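Local coordinates for uncharacterized protein (Parabacteroides distasonis, PDB 3LM3) that is of unknown function but is probably a glycoside hydrolase or carbohydrate deacetylase, at residues A[61-64]-A[65-69]; A[334-337]-A[338-341]; A[346-350]-A[351-355]; A[419-422]-A[423-426]. All coordinates share one frame; numbering follows the deposited sequence. Where two conformers were deposited one is given.

Contact 1: residues A[61-64]-A[65-69]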
ATOM      1  N   GLU A  61     -17.902   1.252  13.276  1.00  9.30           N
ATOM      2  CA  GLU A  61     -18.333   2.284  14.198  1.00  9.97           C
ATOM      3  C   GLU A  61     -17.147   3.017  14.825  1.00  9.29           C
ATOM      4  O   GLU A  61     -17.158   4.234  14.979  1.00 10.37           O
ATOM      5  CB  GLU A  61     -19.314   1.665  15.224  1.00 10.54           C
ATOM      6  CG  GLU A  61     -20.637   1.253  14.497  1.00 15.74           C
ATOM      7  CD  GLU A  61     -21.742   0.609  15.323  1.00 30.87           C
ATOM      8  OE1 GLU A  61     -21.442   0.088  16.414  1.00 28.20           O
ATOM      9  OE2 GLU A  61     -22.909   0.606  14.807  1.00 27.04           O
ATOM     10  N   ALA A  62     -16.081   2.275  15.130  1.00  8.70           N
ATOM     11  CA  ALA A  62     -14.865   2.879  15.637  1.00  9.62           C
ATOM     12  C   ALA A  62     -14.287   3.868  14.603  1.00  9.14           C
ATOM     13  O   ALA A  62     -13.878   4.991  14.927  1.00  9.25           O
ATOM     14  CB  ALA A  62     -13.840   1.790  16.009  1.00  9.14           C
ATOM     15  N   PHE A  63     -14.248   3.426  13.339  1.00  8.05           N
ATOM     16  CA  PHE A  63     -13.767   4.257  12.223  1.00  7.18           C
ATOM     17  C   PHE A  63     -14.541   5.557  12.053  1.00  7.00           C
ATOM     18  O   PHE A  63     -13.952   6.582  11.734  1.00  8.04           O
ATOM     19  CB  PHE A  63     -13.811   3.437  10.938  1.00  7.23           C
ATOM     20  CG  PHE A  63     -13.535   4.216   9.672  1.00  7.22           C
ATOM     21  CD1 PHE A  63     -12.238   4.446   9.258  1.00  8.30           C
ATOM     22  CD2 PHE A  63     -14.571   4.685   8.885  1.00 10.31           C
ATOM     23  CE1 PHE A  63     -11.976   5.151   8.049  1.00  8.22           C
ATOM     24  CE2 PHE A  63     -14.321   5.363   7.718  1.00 10.58           C
ATOM     25  CZ  PHE A  63     -13.037   5.594   7.297  1.00  9.96           C
ATOM     26  N   ALA A  64     -15.847   5.514  12.296  1.00  7.83           N
ATOM     27  CA  ALA A  64     -16.680   6.683  12.142  1.00  9.01           C
ATOM     28  C   ALA A  64     -16.512   7.706  13.255  1.00 10.33           C
ATOM     29  O   ALA A  64     -17.022   8.831  13.123  1.00  9.97           O
ATOM     30  CB  ALA A  64     -18.137   6.248  12.061  1.00  8.01           C
ATOM     31  N   THR A  65     -15.828   7.348  14.348  1.00 10.16           N
ATOM     32  CA  THR A  65     -15.652   8.294  15.473  1.00 11.27           C
ATOM     33  C   THR A  65     -14.955   9.564  15.018  1.00 10.38           C
ATOM     34  O   THR A  65     -13.872   9.520  14.480  1.00 10.84           O
ATOM     35  CB  THR A  65     -14.761   7.653  16.578  1.00 14.03           C
ATOM     36  OG1 THR A  65     -15.289   6.376  16.912  1.00 19.21           O
ATOM     37  CG2 THR A  65     -14.703   8.528  17.840  1.00 14.37           C
ATOM     38  N   ASN A  66     -15.595  10.724  15.251  1.00 11.00           N
ATOM     39  CA  ASN A  66     -15.055  12.007  14.827  0.50 11.27           C
ATOM     40  C   ASN A  66     -14.813  12.054  13.321  1.00  9.94           C
ATOM     41  O   ASN A  66     -13.995  12.843  12.825  1.00 10.89           O
ATOM     42  CB  ASN A  66     -13.761  12.321  15.599  0.50 12.94           C
ATOM     43  CG  ASN A  66     -14.003  12.464  17.082  0.50 12.55           C
ATOM     44  OD1 ASN A  66     -13.470  11.696  17.903  0.50 13.06           O
ATOM     45  ND2 ASN A  66     -14.812  13.457  17.443  0.50 13.09           N
ATOM     46  N   ASN A  67     -15.556  11.230  12.585  1.00  8.05           N
ATOM     47  CA  ASN A  67     -15.279  10.997  11.164  1.00  7.48           C
ATOM     48  C   ASN A  67     -16.572  10.694  10.406  1.00  8.11           C
ATOM     49  O   ASN A  67     -16.676   9.701   9.693  1.00  7.85           O
ATOM     50  CB  ASN A  67     -14.252   9.852  11.062  1.00  7.24           C
ATOM     51  CG  ASN A  67     -13.736   9.592   9.657  1.00  9.07           C
ATOM     52  OD1 ASN A  67     -13.647  10.483   8.818  1.00  8.44           O
ATOM     53  ND2 ASN A  67     -13.327   8.339   9.428  1.00  8.58           N
ATOM     54  N   PRO A  68     -17.573  11.580  10.545  1.00  8.19           N
ATOM     55  CA  PRO A  68     -18.858  11.258   9.910  1.00  7.17           C
ATOM     56  C   PRO A  68     -18.879  11.239   8.402  1.00  7.77           C
ATOM     57  O   PRO A  68     -19.714  10.523   7.826  1.00  8.51           O
ATOM     58  CB  PRO A  68     -19.797  12.354  10.448  1.00  8.91           C
ATOM     59  CG  PRO A  68     -18.859  13.514  10.737  1.00  8.85           C
ATOM     60  CD  PRO A  68     -17.623  12.841  11.305  1.00  9.56           C
ATOM     61  N   ASN A  69     -17.972  11.971   7.766  1.00  8.42           N
ATOM     62  CA  ASN A  69     -17.865  11.931   6.314  1.00  7.20           C
ATOM     63  C   ASN A  69     -16.929  10.835   5.835  1.00  8.30           C
ATOM     64  O   ASN A  69     -16.691  10.704   4.631  1.00 10.10           O
ATOM     65  CB  ASN A  69     -17.410  13.300   5.758  1.00  7.94           C
ATOM     66  CG  ASN A  69     -18.476  14.370   5.909  1.00 10.33           C
ATOM     67  OD1 ASN A  69     -18.225  15.459   6.430  1.00 16.48           O
ATOM     68  ND2 ASN A  69     -19.670  14.055   5.467  1.00  8.05           N
TER

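Contact 2: residues A[334-337]-A[338-341]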
ATOM      1  N   LYS A 334      -2.131  12.723 -15.737  1.00  9.20           N
ATOM      2  CA  LYS A 334      -2.505  11.978 -16.928  1.00  8.99           C
ATOM      3  C   LYS A 334      -1.399  11.127 -17.536  1.00  9.45           C
ATOM      4  O   LYS A 334      -1.672  10.277 -18.394  1.00 10.69           O
ATOM      5  CB  LYS A 334      -3.014  12.956 -17.987  1.00  9.61           C
ATOM      6  CG  LYS A 334      -4.257  13.755 -17.557  1.00  9.24           C
ATOM      7  CD  LYS A 334      -5.416  12.811 -17.199  1.00 14.23           C
ATOM      8  CE  LYS A 334      -6.676  13.539 -16.883  1.00 16.74           C
ATOM      9  NZ  LYS A 334      -7.722  12.578 -16.453  1.00 13.46           N
ATOM     10  N   SER A 335      -0.160  11.364 -17.123  1.00  9.72           N
ATOM     11  CA  SER A 335       0.983  10.520 -17.530  1.00  9.33           C
ATOM     12  C   SER A 335       1.987  10.571 -16.410  1.00 10.86           C
ATOM     13  O   SER A 335       1.847  11.356 -15.466  1.00  9.26           O
ATOM     14  CB  SER A 335       1.630  11.001 -18.820  1.00 11.16           C
ATOM     15  OG  SER A 335       2.517  12.054 -18.560  1.00 12.72           O
ATOM     16  N   ASN A 336       3.030   9.769 -16.510  1.00  8.99           N
ATOM     17  CA  ASN A 336       4.050   9.800 -15.495  1.00  8.29           C
ATOM     18  C   ASN A 336       5.029  10.943 -15.639  1.00  8.72           C
ATOM     19  O   ASN A 336       5.908  11.098 -14.811  1.00 10.01           O
ATOM     20  CB  ASN A 336       4.772   8.457 -15.433  1.00  7.57           C
ATOM     21  CG  ASN A 336       3.840   7.321 -15.022  1.00  8.39           C
ATOM     22  OD1 ASN A 336       2.975   7.490 -14.143  1.00  9.04           O
ATOM     23  ND2 ASN A 336       4.010   6.153 -15.631  1.00  7.59           N
ATOM     24  N   ASP A 337       4.831  11.792 -16.642  1.00  8.79           N
ATOM     25  CA  ASP A 337       5.590  13.033 -16.711  1.00  9.76           C
ATOM     26  C   ASP A 337       5.046  14.086 -15.754  1.00 11.64           C
ATOM     27  O   ASP A 337       5.694  15.111 -15.534  1.00 14.53           O
ATOM     28  CB  ASP A 337       5.536  13.626 -18.118  1.00 12.38           C
ATOM     29  CG  ASP A 337       6.218  12.763 -19.155  1.00 18.98           C
ATOM     30  OD1 ASP A 337       7.246  12.135 -18.840  1.00 19.62           O
ATOM     31  OD2 ASP A 337       5.732  12.792 -20.311  1.00 23.95           O
ATOM     32  N   ASP A 338       3.853  13.859 -15.217  1.00 10.70           N
ATOM     33  CA  ASP A 338       3.120  14.873 -14.471  1.00 11.30           C
ATOM     34  C   ASP A 338       3.436  14.889 -12.974  1.00 10.86           C
ATOM     35  O   ASP A 338       3.003  15.812 -12.281  1.00 10.59           O
ATOM     36  CB  ASP A 338       1.604  14.679 -14.642  1.00 10.41           C
ATOM     37  CG  ASP A 338       1.118  14.982 -16.037  1.00 12.98           C
ATOM     38  OD1 ASP A 338       1.875  15.583 -16.843  1.00 14.35           O
ATOM     39  OD2 ASP A 338      -0.062  14.646 -16.322  1.00 14.50           O
ATOM     40  N   TRP A 339       4.164  13.885 -12.478  1.00  9.00           N
ATOM     41  CA  TRP A 339       4.477  13.797 -11.058  1.00  7.81           C
ATOM     42  C   TRP A 339       5.965  13.637 -10.804  1.00  9.09           C
ATOM     43  O   TRP A 339       6.723  13.214 -11.658  1.00  9.93           O
ATOM     44  CB  TRP A 339       3.720  12.652 -10.372  1.00  8.73           C
ATOM     45  CG  TRP A 339       3.921  11.297 -10.986  1.00  7.22           C
ATOM     46  CD1 TRP A 339       3.113  10.697 -11.908  1.00  7.43           C
ATOM     47  CD2 TRP A 339       4.974  10.356 -10.705  1.00  6.91           C
ATOM     48  NE1 TRP A 339       3.581   9.457 -12.209  1.00  7.92           N
ATOM     49  CE2 TRP A 339       4.735   9.226 -11.506  1.00  7.77           C
ATOM     50  CE3 TRP A 339       6.079  10.355  -9.861  1.00  9.00           C
ATOM     51  CZ2 TRP A 339       5.575   8.123 -11.501  1.00  8.13           C
ATOM     52  CZ3 TRP A 339       6.910   9.243  -9.852  1.00  7.78           C
ATOM     53  CH2 TRP A 339       6.662   8.157 -10.685  1.00  7.20           C
ATOM     54  N   ASN A 340       6.368  14.036  -9.605  1.00  9.25           N
ATOM     55  CA  ASN A 340       7.745  13.974  -9.174  1.00  9.95           C
ATOM     56  C   ASN A 340       7.658  14.077  -7.659  1.00 10.27           C
ATOM     57  O   ASN A 340       7.306  15.126  -7.143  1.00 12.68           O
ATOM     58  CB  ASN A 340       8.551  15.123  -9.805  1.00 10.06           C
ATOM     59  CG  ASN A 340      10.024  15.047  -9.516  1.00 13.23           C
ATOM     60  OD1 ASN A 340      10.447  14.524  -8.512  1.00 14.27           O
ATOM     61  ND2 ASN A 340      10.826  15.587 -10.443  1.00 21.43           N
ATOM     62  N   TYR A 341       7.876  12.968  -6.955  1.00  7.23           N
ATOM     63  CA  TYR A 341       7.640  12.908  -5.518  1.00  7.13           C
ATOM     64  C   TYR A 341       8.926  12.988  -4.706  1.00  8.34           C
ATOM     65  O   TYR A 341       9.966  12.425  -5.089  1.00  9.30           O
ATOM     66  CB  TYR A 341       6.930  11.631  -5.134  1.00  7.95           C
ATOM     67  CG  TYR A 341       5.669  11.336  -5.898  1.00  7.82           C
ATOM     68  CD1 TYR A 341       4.597  12.233  -5.926  1.00  6.84           C
ATOM     69  CD2 TYR A 341       5.515  10.129  -6.569  1.00  7.63           C
ATOM     70  CE1 TYR A 341       3.416  11.939  -6.597  1.00  7.13           C
ATOM     71  CE2 TYR A 341       4.340   9.815  -7.248  1.00  7.42           C
ATOM     72  CZ  TYR A 341       3.302  10.733  -7.265  1.00  8.32           C
ATOM     73  OH  TYR A 341       2.109  10.416  -7.897  1.00  6.88           O
TER
HETATM   74  O   HOH W   1       1.574  14.366 -19.393  1.00 24.30           O
HETATM   75  O   HOH W   2       8.198  12.039 -13.559  1.00 10.87           O

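Contact 3: residues A[346-350]-A[351-355]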
ATOM      1  N   ARG A 346      13.075  12.265   9.459  1.00  7.18           N
ATOM      2  CA  ARG A 346      13.984  11.850  10.529  1.00  8.23           C
ATOM      3  C   ARG A 346      13.293  10.828  11.409  1.00  7.50           C
ATOM      4  O   ARG A 346      12.061  10.783  11.495  1.00  8.37           O
ATOM      5  CB  ARG A 346      14.482  13.022  11.360  1.00  8.34           C
ATOM      6  CG  ARG A 346      15.435  13.882  10.620  1.00 11.03           C
ATOM      7  CD  ARG A 346      15.872  15.072  11.447  1.00 12.49           C
ATOM      8  NE  ARG A 346      16.922  15.792  10.745  1.00 11.47           N
ATOM      9  CZ  ARG A 346      17.696  16.723  11.306  1.00 14.64           C
ATOM     10  NH1 ARG A 346      17.529  17.068  12.572  1.00 14.29           N
ATOM     11  NH2 ARG A 346      18.637  17.304  10.573  1.00 16.57           N
ATOM     12  N   GLY A 347      14.060   9.965  12.068  1.00  8.21           N
ATOM     13  CA  GLY A 347      13.440   8.924  12.883  1.00  7.52           C
ATOM     14  C   GLY A 347      12.599   9.512  14.000  1.00  6.88           C
ATOM     15  O   GLY A 347      12.908  10.593  14.523  1.00  8.62           O
ATOM     16  N   SER A 348      11.552   8.797  14.394  1.00  6.42           N
ATOM     17  CA  SER A 348      10.709   9.237  15.493  1.00  7.59           C
ATOM     18  C   SER A 348      11.414   9.186  16.826  1.00  6.47           C
ATOM     19  O   SER A 348      10.987   9.817  17.790  1.00  8.23           O
ATOM     20  CB  SER A 348       9.447   8.396  15.584  1.00  8.02           C
ATOM     21  OG  SER A 348       9.733   7.047  15.916  1.00  8.31           O
ATOM     22  N   GLY A 349      12.467   8.382  16.926  1.00  5.96           N
ATOM     23  CA  GLY A 349      13.032   8.104  18.228  1.00  5.61           C
ATOM     24  C   GLY A 349      12.360   6.993  19.004  1.00  6.56           C
ATOM     25  O   GLY A 349      12.655   6.807  20.208  1.00  8.23           O
ATOM     26  N   LEU A 350      11.442   6.278  18.368  1.00  6.71           N
ATOM     27  CA  LEU A 350      10.790   5.136  18.956  1.00  6.23           C
ATOM     28  C   LEU A 350      11.152   3.879  18.178  1.00  6.22           C
ATOM     29  O   LEU A 350      11.100   3.861  16.954  1.00  6.92           O
ATOM     30  CB  LEU A 350       9.281   5.337  18.924  1.00  7.00           C
ATOM     31  CG  LEU A 350       8.755   6.650  19.521  1.00  8.97           C
ATOM     32  CD1 LEU A 350       7.248   6.775  19.176  1.00 12.15           C
ATOM     33  CD2 LEU A 350       8.999   6.683  21.010  1.00 10.71           C
ATOM     34  N   GLY A 351      11.513   2.827  18.915  1.00  6.32           N
ATOM     35  CA  GLY A 351      11.797   1.528  18.291  1.00  7.10           C
ATOM     36  C   GLY A 351      12.881   1.618  17.240  1.00  7.12           C
ATOM     37  O   GLY A 351      13.947   2.197  17.473  1.00  6.83           O
ATOM     38  N   ASP A 352      12.642   1.031  16.086  1.00  6.31           N
ATOM     39  CA  ASP A 352      13.624   1.049  15.014  1.00  7.14           C
ATOM     40  C   ASP A 352      13.525   2.260  14.083  1.00  7.30           C
ATOM     41  O   ASP A 352      14.179   2.315  13.055  1.00  8.12           O
ATOM     42  CB  ASP A 352      13.584  -0.278  14.219  1.00  7.35           C
ATOM     43  CG  ASP A 352      12.230  -0.564  13.578  1.00  8.75           C
ATOM     44  OD1 ASP A 352      11.213  -0.085  14.092  1.00  7.99           O
ATOM     45  OD2 ASP A 352      12.204  -1.328  12.582  1.00  8.65           O
ATOM     46  N   SER A 353      12.722   3.265  14.442  1.00  6.40           N
ATOM     47  CA  SER A 353      12.712   4.535  13.703  1.00  7.70           C
ATOM     48  C   SER A 353      13.807   5.427  14.325  1.00  6.24           C
ATOM     49  O   SER A 353      13.533   6.366  15.071  1.00  6.96           O
ATOM     50  CB  SER A 353      11.323   5.183  13.781  1.00  8.51           C
ATOM     51  OG  SER A 353      11.220   6.338  12.951  1.00  7.65           O
ATOM     52  N   TYR A 354      15.046   5.102  13.991  1.00  6.70           N
ATOM     53  CA  TYR A 354      16.218   5.625  14.703  1.00  5.29           C
ATOM     54  C   TYR A 354      16.362   7.120  14.534  1.00  6.65           C
ATOM     55  O   TYR A 354      16.347   7.668  13.421  1.00  6.89           O
ATOM     56  CB  TYR A 354      17.508   4.874  14.312  1.00  6.78           C
ATOM     57  CG  TYR A 354      17.411   3.417  14.710  1.00  7.72           C
ATOM     58  CD1 TYR A 354      17.330   3.027  16.040  1.00  7.36           C
ATOM     59  CD2 TYR A 354      17.388   2.409  13.744  1.00  7.83           C
ATOM     60  CE1 TYR A 354      17.203   1.704  16.408  1.00  7.21           C
ATOM     61  CE2 TYR A 354      17.240   1.084  14.113  1.00  8.68           C
ATOM     62  CZ  TYR A 354      17.185   0.730  15.439  1.00  7.49           C
ATOM     63  OH  TYR A 354      17.022  -0.577  15.845  1.00  9.35           O
ATOM     64  N   ASN A 355      16.542   7.806  15.663  1.00  5.99           N
ATOM     65  CA  ASN A 355      16.501   9.259  15.672  1.00  6.22           C
ATOM     66  C   ASN A 355      17.654   9.941  14.953  1.00  6.09           C
ATOM     67  O   ASN A 355      17.487  11.062  14.519  1.00  8.08           O
ATOM     68  CB  ASN A 355      16.353   9.814  17.111  1.00  6.88           C
ATOM     69  CG  ASN A 355      17.477   9.435  18.062  1.00  6.43           C
ATOM     70  OD1 ASN A 355      18.493   8.828  17.686  1.00  6.72           O
ATOM     71  ND2 ASN A 355      17.323   9.862  19.332  1.00  6.33           N
TER
HETATM   72  O   HOH W   3      15.047  12.360  14.881  1.00  9.97           O

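Contact 4: residues A[419-422]-A[423-426]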
ATOM      1  N   ALA A 419      19.928  -3.927   0.807  1.00  9.46           N
ATOM      2  CA  ALA A 419      21.378  -4.114   1.040  1.00 10.78           C
ATOM      3  C   ALA A 419      21.781  -5.590   1.113  1.00 14.26           C
ATOM      4  O   ALA A 419      22.649  -5.968   1.927  1.00 15.78           O
ATOM      5  CB  ALA A 419      21.843  -3.362   2.298  1.00 11.77           C
ATOM      6  N   LEU A 420      21.154  -6.402   0.278  1.00 13.82           N
ATOM      7  CA  LEU A 420      21.397  -7.841   0.309  1.00 15.79           C
ATOM      8  C   LEU A 420      22.518  -8.279  -0.617  1.00 15.87           C
ATOM      9  O   LEU A 420      23.008  -9.387  -0.462  1.00 18.66           O
ATOM     10  CB  LEU A 420      20.132  -8.632   0.019  1.00 19.65           C
ATOM     11  CG  LEU A 420      19.021  -8.381   1.054  1.00 20.67           C
ATOM     12  CD1 LEU A 420      17.787  -9.147   0.684  1.00 24.42           C
ATOM     13  CD2 LEU A 420      19.449  -8.734   2.476  1.00 21.06           C
ATOM     14  N   ARG A 421      22.917  -7.419  -1.550  1.00 12.92           N
ATOM     15  CA  ARG A 421      24.017  -7.698  -2.488  1.00 11.25           C
ATOM     16  C   ARG A 421      25.256  -6.833  -2.193  1.00 12.69           C
ATOM     17  O   ARG A 421      25.139  -5.723  -1.684  1.00 12.10           O
ATOM     18  CB  ARG A 421      23.556  -7.402  -3.917  1.00 11.03           C
ATOM     19  CG  ARG A 421      22.287  -8.116  -4.338  1.00 13.99           C
ATOM     20  CD  ARG A 421      21.798  -7.592  -5.660  1.00 13.15           C
ATOM     21  NE  ARG A 421      21.563  -6.142  -5.642  1.00 11.12           N
ATOM     22  CZ  ARG A 421      21.346  -5.388  -6.718  1.00 11.90           C
ATOM     23  NH1 ARG A 421      21.282  -5.928  -7.929  1.00 12.83           N
ATOM     24  NH2 ARG A 421      21.194  -4.072  -6.580  1.00 12.38           N
ATOM     25  N   PRO A 422      26.463  -7.311  -2.538  1.00 12.47           N
ATOM     26  CA  PRO A 422      27.631  -6.448  -2.319  1.00 12.00           C
ATOM     27  C   PRO A 422      27.532  -5.054  -2.994  1.00 10.76           C
ATOM     28  O   PRO A 422      27.982  -4.057  -2.430  1.00 11.04           O
ATOM     29  CB  PRO A 422      28.806  -7.280  -2.879  1.00 14.58           C
ATOM     30  CG  PRO A 422      28.310  -8.699  -2.834  1.00 16.55           C
ATOM     31  CD  PRO A 422      26.823  -8.657  -3.015  1.00 17.04           C
ATOM     32  N   GLN A 423      26.882  -4.988  -4.157  1.00 11.72           N
ATOM     33  CA  GLN A 423      26.790  -3.729  -4.898  1.00 10.41           C
ATOM     34  C   GLN A 423      25.835  -2.740  -4.230  1.00 10.83           C
ATOM     35  O   GLN A 423      25.770  -1.568  -4.627  1.00 11.06           O
ATOM     36  CB  GLN A 423      26.302  -3.973  -6.327  1.00 10.66           C
ATOM     37  CG  GLN A 423      24.839  -4.397  -6.462  1.00 11.28           C
ATOM     38  CD  GLN A 423      24.526  -4.847  -7.867  1.00 12.42           C
ATOM     39  OE1 GLN A 423      23.954  -4.083  -8.670  1.00 14.34           O
ATOM     40  NE2 GLN A 423      24.914  -6.066  -8.192  1.00  9.55           N
ATOM     41  N   ASP A 424      25.091  -3.212  -3.235  1.00 11.50           N
ATOM     42  CA  ASP A 424      24.163  -2.346  -2.505  1.00 11.92           C
ATOM     43  C   ASP A 424      24.821  -1.556  -1.377  1.00 11.23           C
ATOM     44  O   ASP A 424      24.147  -0.817  -0.673  1.00 13.11           O
ATOM     45  CB  ASP A 424      23.017  -3.185  -1.957  1.00 10.20           C
ATOM     46  CG  ASP A 424      22.157  -3.796  -3.054  1.00  9.59           C
ATOM     47  OD1 ASP A 424      21.935  -3.109  -4.092  1.00  8.91           O
ATOM     48  OD2 ASP A 424      21.701  -4.951  -2.886  1.00 11.61           O
ATOM     49  N   LYS A 425      26.136  -1.682  -1.194  1.00 11.05           N
ATOM     50  CA  LYS A 425      26.831  -0.903  -0.173  1.00 10.98           C
ATOM     51  C   LYS A 425      26.536   0.588  -0.382  1.00 10.81           C
ATOM     52  O   LYS A 425      26.698   1.122  -1.485  1.00 11.20           O
ATOM     53  CB  LYS A 425      28.345  -1.149  -0.254  1.00 15.06           C
ATOM     54  CG  LYS A 425      29.132  -0.524   0.886  1.00 15.80           C
ATOM     55  CD  LYS A 425      30.639  -0.679   0.639  1.00 23.29           C
ATOM     56  CE  LYS A 425      31.482   0.214   1.544  1.00 30.52           C
ATOM     57  NZ  LYS A 425      32.926   0.180   1.127  1.00 35.81           N
ATOM     58  N   PRO A 426      26.101   1.281   0.675  1.00  9.00           N
ATOM     59  CA  PRO A 426      25.841   2.704   0.501  1.00  9.50           C
ATOM     60  C   PRO A 426      27.100   3.456   0.061  1.00 11.00           C
ATOM     61  O   PRO A 426      28.205   3.210   0.590  1.00 12.45           O
ATOM     62  CB  PRO A 426      25.387   3.148   1.885  1.00 10.22           C
ATOM     63  CG  PRO A 426      24.675   1.914   2.403  1.00 11.93           C
ATOM     64  CD  PRO A 426      25.591   0.780   1.965  1.00 12.48           C
TER
HETATM   65  O   HOH W   4      19.185  -5.721  -2.017  1.00 11.76           O

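Contact 1: residues A[61-64]-A[65-69]
Asn-67 folds back under the last turn of helix 53-64, and its amide lies against the ring of Phe-63. The motif is a helix end running into a type II beta turn, Ala-64 to Asn-67. ND2 of Asn-67 gives a nearly straight bond to O of Phe-63 (3.0 Å, 165° at the hydrogen). That oxygen lies in the amide plane of Asn-67, while ND2 stands above the plane of the carbonyl. The same ND2 sits over one face of the Phe-63 ring, toward the rim, 3.5 Å from CZ. Amide and ring planes are 69° apart. CG of Phe-63 is anti to its backbone N (chi1 172°), which swings the ring to the side where Asn-67 returns. A serine in place of Phe-63 would probably leave the amide of Asn-67 without its ring neighbour and freer to turn. At the helix end, Thr-65 grips O of Ala-62 twice from one face of the carbonyl, with OG1 at 2.8 Å and N at 3.1 Å. Farther out, Lys-304 and Val-307 of helix 296-313 touch Thr-65 and Asn-67. The turn itself is closed by N of Asn-67 on O of Ala-64 at 2.9 Å.

Contact 2: residues A[334-337]-A[338-341]
A type I beta turn from Ser-335 to Asp-338 joins helix 322-332 to strand 341-346, and an ST turn is built into it. The turn closes with N of Asp-338 bonded to O of Ser-335 at 3.2 Å. In the ST turn, OG of Ser-335 accepts from N of Asp-337 at 3.0 Å. The carboxylate of Asp-338 reaches back to the start of the loop. Its OD2 takes the N-H of Lys-334 on the anti side, 2.9 Å away, and has a weak second bond from N of Ser-335. Its OD1 is joined to OG of Ser-335 through a water.

The other main pair is Asn-336 with Trp-339. The two side chains run side by side and point the same way. NE1 of Trp-339 gives its N-H to OD1 of Asn-336 (2.8 Å), which lies at the ring edge, in the indole plane. Amide and indole planes are 74° apart. With chi1 at 56°, CG of Trp-339 stands between its own backbone N and carbonyl carbon, and this turns the ring back beside Asn-336. O of Asn-336 lies over one indole face; CE2 of Tyr-341 covers the opposite face. A second water joins O of Asn-336 to O of Trp-339. ND2 of Asn-336 bonds to the carbonyls of Tyr-193 and Ala-203, and Asp-337 forms a salt bridge with Lys-365.

With both ends of its amide bonded, Asn-336 is fixed in rotation, and the buried indole N-H has a matched acceptor.

Contact 3: residues A[346-350]-A[351-355]
The backbone turns back on itself through a type II' beta turn, Leu-350 to Ser-353, closed by N of Ser-353 on O of Leu-350 at 3.0 Å. A second backbone bond runs from N of Gly-349 to O of Ser-353, nearly along the C=O axis. Gly-347 packs its CA 3.2 Å from O of Tyr-354 as a CA-H...O contact; a CB there would clash with that oxygen. CB of Ser-353 points toward the other arm of the loop. Its OG accepts the N-H of Ser-348 in an almost straight bond (2.9 Å, 171°). The loop is the connection between antiparallel strands 341-346 and 357-363. Ser-348 adds an ST turn within it: chi1 of 65° brings OG over to accept from N of Leu-350 at 3.1 Å. This OG also lies 3.2 Å from CB of Ser-353. Replacing Ser-348 with alanine would probably leave N of Leu-350 without this acceptor and take one hydrogen-bond partner from Glu-261 on helix 255-277. OG of Ser-353 bonds in turn to Asp-221, while Asp-352 forms a salt bridge with Arg-242. A water spans O of Gly-347 and O of Asn-355, 2.8 Å from each.

Contact 4: residues A[419-422]-A[423-426]
Arg-421 and Asp-424 form a side-on salt bridge across a short 3-10 turn. NE of Arg-421 bonds to OD2 of Asp-424 at 3.0 Å, almost straight. NH2 of Arg-421 takes OD1 of Asp-424 at 2.8 Å. Both oxygens are met on their syn sides, close to the guanidinium plane, though the carboxylate is turned 36° from it. A bend at chi3 (-57°) in the arginine chain brings NE and NH2 round to face the acid together. OD2 is also held from the anti side by N of Arg-421 at 3.1 Å. A water linked to N of Leu-420 gives it a further bond. These four bonds fix the buried carboxylate. The end of Gln-423 lies flat over one face of the guanidinium, its CD 3.4 Å from CZ of Arg-421, with planes 18° apart. Salt bridge and stack together orient the guanidinium. The backbone bonds N of Asp-424 to O of Arg-421 and N of Lys-425 to O of Pro-422. OD1 of Asp-424 bonds also to N of Asn-416, and NH2 of Arg-421 to O of Asn-413. Along the chain the turn falls between strand 383-389 and helix 434-443, and Pro-426 rests on Tyr-383 and Ile-385 of that strand.

In the fold
The four contacts follow one another along the chain; none nest or cross, and none touch. Contact 1 closes the end of helix 53-64 before strand 73-76 of the parallel sheet, beside helix 296-313. Contact 2 closes the loop from helix 322-332 into strand 341-346, where the antiparallel sheet starts. Contact 3 closes the next connection, from strand 341-346 to 357-363, and ties it to helix 255-277. The centres of contacts 2 and 3 are about 31 Å apart. Contact 4 closes a turn after the last strand of that sheet, 383-389. It belongs to the DUF3864 region, the other three to DUF3863. Its centre is about 45 Å from that of contact 1, across the chain's centre.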